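Local coordinates for putative GGDEF domain protein (Pseudomonas aeruginosa, PDB 7E6G) that probably makes the second messenger cyclic di-GMP from two molecules of GTP, using magnesium, as a diguanylate cyclase of the GGDEF family, at residues T222-T228 and R255-A261. Numbering follows the deposited sequence.
Sequences TASVGVT and RDKCVFA. With G2P (phosphomethylphosphonic acid guanylate ester), chain H.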
loop_
_atom_site.group_PDB
_atom_site.type_symbol
_atom_site.label_atom_id
_atom_site.label_comp_id
_atom_site.label_asym_id
_atom_site.label_seq_id
_atom_site.Cartn_x
_atom_site.Cartn_y
_atom_site.Cartn_z
ATOM N N THR A 222 -12.914 38.191 43.142
ATOM C CA THR A 222 -13.316 39.099 42.091
ATOM C C THR A 222 -12.128 39.308 41.169
ATOM O O THR A 222 -10.978 39.015 41.522
ATOM C CB THR A 222 -13.786 40.440 42.651
ATOM O OG1 THR A 222 -12.733 40.996 43.447
ATOM C CG2 THR A 222 -15.055 40.273 43.500
ATOM N N ALA A 223 -12.418 39.809 39.972
ATOM C CA ALA A 223 -11.379 40.181 39.028
ATOM C C ALA A 223 -11.639 41.587 38.522
ATOM O O ALA A 223 -12.794 41.975 38.307
ATOM C CB ALA A 223 -11.322 39.211 37.843
ATOM N N SER A 224 -10.567 42.344 38.334
ATOM C CA SER A 224 -10.630 43.557 37.534
ATOM C C SER A 224 -10.431 43.178 36.077
ATOM O O SER A 224 -9.791 42.168 35.772
ATOM C CB SER A 224 -9.561 44.547 37.983
ATOM O OG SER A 224 -9.748 44.909 39.342
ATOM N N VAL A 225 -11.001 43.967 35.168
ATOM C CA VAL A 225 -10.807 43.672 33.750
ATOM C C VAL A 225 -10.859 44.955 32.934
ATOM O O VAL A 225 -11.715 45.816 33.146
ATOM C CB VAL A 225 -11.810 42.614 33.235
ATOM C CG1 VAL A 225 -13.184 42.927 33.683
ATOM C CG2 VAL A 225 -11.733 42.488 31.693
ATOM N N GLY A 226 -9.911 45.088 32.016
ATOM C CA GLY A 226 -9.874 46.197 31.072
ATOM C C GLY A 226 -10.116 45.634 29.681
ATOM O O GLY A 226 -9.521 44.620 29.311
ATOM N N VAL A 227 -11.017 46.259 28.929
ATOM C CA VAL A 227 -11.326 45.737 27.605
ATOM C C VAL A 227 -11.214 46.850 26.565
ATOM O O VAL A 227 -11.526 48.015 26.844
ATOM C CB VAL A 227 -12.700 45.025 27.576
ATOM C CG1 VAL A 227 -13.757 45.854 28.254
ATOM C CG2 VAL A 227 -13.096 44.640 26.179
ATOM N N THR A 228 -10.683 46.488 25.389
ATOM C CA THR A 228 -10.613 47.368 24.234
ATOM C C THR A 228 -10.996 46.633 22.963
ATOM O O THR A 228 -11.054 45.403 22.905
ATOM C CB THR A 228 -9.221 47.960 23.991
ATOM O OG1 THR A 228 -9.354 49.075 23.101
ATOM C CG2 THR A 228 -8.313 46.940 23.316
ATOM N N ARG A 255 -11.637 47.978 41.945
ATOM C CA ARG A 255 -11.703 46.515 41.831
ATOM C C ARG A 255 -13.117 45.938 41.705
ATOM O O ARG A 255 -14.105 46.623 41.968
ATOM C CB ARG A 255 -10.961 45.869 43.007
ATOM C CG ARG A 255 -9.494 46.297 43.017
ATOM C CD ARG A 255 -8.670 45.612 44.092
ATOM N NE ARG A 255 -7.227 45.747 43.856
ATOM C CZ ARG A 255 -6.499 46.829 44.150
ATOM N NH1 ARG A 255 -7.076 47.912 44.681
ATOM N NH2 ARG A 255 -5.188 46.826 43.903
ATOM N N ASP A 256 -13.217 44.676 41.272
ATOM C CA ASP A 256 -14.467 44.117 40.748
ATOM C C ASP A 256 -15.090 45.053 39.717
ATOM O O ASP A 256 -16.312 45.132 39.584
ATOM C CB ASP A 256 -15.465 43.809 41.867
ATOM C CG ASP A 256 -16.510 42.752 41.471
ATOM O OD1 ASP A 256 -16.445 42.200 40.333
ATOM O OD2 ASP A 256 -17.399 42.483 42.331
ATOM N N LYS A 257 -14.244 45.768 38.979
ATOM C CA LYS A 257 -14.662 46.738 37.981
ATOM C C LYS A 257 -14.214 46.261 36.608
ATOM O O LYS A 257 -13.313 45.428 36.477
ATOM C CB LYS A 257 -14.070 48.132 38.261
ATOM C CG LYS A 257 -15.062 49.146 38.772
ATOM C CD LYS A 257 -15.207 49.064 40.286
ATOM C CE LYS A 257 -16.457 49.793 40.791
ATOM N NZ LYS A 257 -16.473 51.241 40.381
ATOM N N CYS A 258 -14.842 46.820 35.580
ATOM C CA CYS A 258 -14.513 46.484 34.199
ATOM C C CYS A 258 -14.611 47.771 33.391
ATOM O O CYS A 258 -15.716 48.254 33.125
ATOM C CB CYS A 258 -15.450 45.415 33.661
ATOM S SG CYS A 258 -15.305 45.151 31.899
ATOM N N VAL A 259 -13.471 48.338 33.012
ATOM C CA VAL A 259 -13.479 49.600 32.286
ATOM C C VAL A 259 -13.160 49.348 30.816
ATOM O O VAL A 259 -12.317 48.511 30.468
ATOM C CB VAL A 259 -12.516 50.630 32.901
ATOM C CG1 VAL A 259 -12.619 50.609 34.391
ATOM C CG2 VAL A 259 -11.126 50.401 32.434
ATOM N N PHE A 260 -13.891 50.048 29.953
ATOM C CA PHE A 260 -13.672 50.083 28.518
ATOM C C PHE A 260 -12.851 51.319 28.170
ATOM O O PHE A 260 -12.928 52.349 28.845
ATOM C CB PHE A 260 -15.005 50.095 27.759
ATOM C CG PHE A 260 -15.807 48.820 27.906
ATOM C CD1 PHE A 260 -16.451 48.518 29.106
ATOM C CD2 PHE A 260 -15.921 47.924 26.848
ATOM C CE1 PHE A 260 -17.189 47.340 29.251
ATOM C CE2 PHE A 260 -16.660 46.752 26.976
ATOM C CZ PHE A 260 -17.291 46.458 28.182
ATOM N N ALA A 261 -12.021 51.184 27.137
ATOM C CA ALA A 261 -11.310 52.295 26.517
ATOM C C ALA A 261 -11.902 52.554 25.135
ATOM O O ALA A 261 -12.129 51.610 24.367
ATOM C CB ALA A 261 -9.812 51.988 26.400
HETATM P PG G2P H . -4.406 43.227 43.188
HETATM O O1G G2P H . -4.666 43.188 41.907
HETATM O O2G G2P H . -5.471 43.081 43.920
HETATM O O3G G2P H . -3.612 44.223 43.578
HETATM O O3B G2P H . -3.550 41.963 43.285
HETATM P PB G2P H . -2.868 41.005 44.326
HETATM O O1B G2P H . -3.414 39.871 44.011
HETATM O O2B G2P H . -2.966 41.368 45.602
HETATM C C3A G2P H . -1.157 40.904 44.092
HETATM P PA G2P H . -0.391 40.711 42.656
HETATM O O1A G2P H . 0.283 41.854 43.070
HETATM O O2A G2P H . -1.640 40.755 41.942
HETATM O "O5'" G2P H . 0.014 39.433 43.292
HETATM C "C5'" G2P H . -0.509 38.166 42.913
HETATM C "C4'" G2P H . 0.232 37.030 43.544
HETATM O "O4'" G2P H . 0.188 36.129 42.590
HETATM C "C3'" G2P H . 1.641 37.293 43.520
HETATM O "O3'" G2P H . 2.063 37.355 44.826
HETATM C "C2'" G2P H . 2.139 36.103 42.802
HETATM O "O2'" G2P H . 3.279 35.537 43.298
HETATM C "C1'" G2P H . 1.052 35.206 42.964
HETATM N N9 G2P H . 1.073 34.162 42.011
HETATM C C8 G2P H . 1.588 34.374 40.846
HETATM N N7 G2P H . 1.518 33.306 40.118
HETATM C C5 G2P H . 0.949 32.405 40.790
HETATM C C6 G2P H . 0.627 31.172 40.493
HETATM O O6 G2P H . 0.858 30.653 39.448
HETATM N N1 G2P H . -0.012 30.410 41.435
HETATM C C2 G2P H . -0.271 30.958 42.636
HETATM N N2 G2P H . -0.853 30.260 43.461
HETATM N N3 G2P H . 0.085 32.208 42.885
HETATM C C4 G2P H . 0.664 32.941 41.971
HETATM O O HOH W 1 -15.368 39.651 39.284
#
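The carbonyl oxygen of V259 takes the N-H of V227 at 3.0 Å from N to O, a fairly straight bond (164° at the hydrogen), while the CA of G226 turns a C-H toward the same oxygen. V225 O is shared likewise: V259 N donates to it and C258 CA lies against it at 3.1 Å. With V225 N bonded to K257 O and A261 N to V227 O, this is a regular parallel ladder pairing V225 with C258, G226 with V259 and V227 with F260.

V225, V227, C258 and F260 share one face of the sheet. CG1 of V227 sits over the centre of the F260 ring, 3.3 Å from its centroid, in a CH-pi contact. It reaches the ring from the position between backbone N and carbonyl carbon (chi1 47°). Beside this pair, V225 CG1 meets C258 CB at 3.4 Å.

Toward the active site the ladder gives way to side-chain and water links. One water accepts from A223 N and donates to D256 OD1, which also forms a salt bridge with R208; D256 CB and its carboxylate pack against T222 CB and CG2. D141 takes hydrogen bonds from T222 OG1 and D256 N on OD2 and pairs its OD1 with S224 OG, so one carboxylate bridges the two segments. The extended R255 chain carries its guanidinium to the terminal phosphate of the GTP analogue, where NE bonds O2G (3.2 Å) and NH2 bonds O3G (3.1 Å).

The two strands are joined in a left-handed beta-alpha-beta crossover by helix 236-252, which packs on V259, T228 and S224. Helix 193-208 lies on the V225, V227, C258 and F260 face, and strand 134-140 pairs antiparallel with the other edge of strand 223-229, leaving 258-260 outermost within the chain.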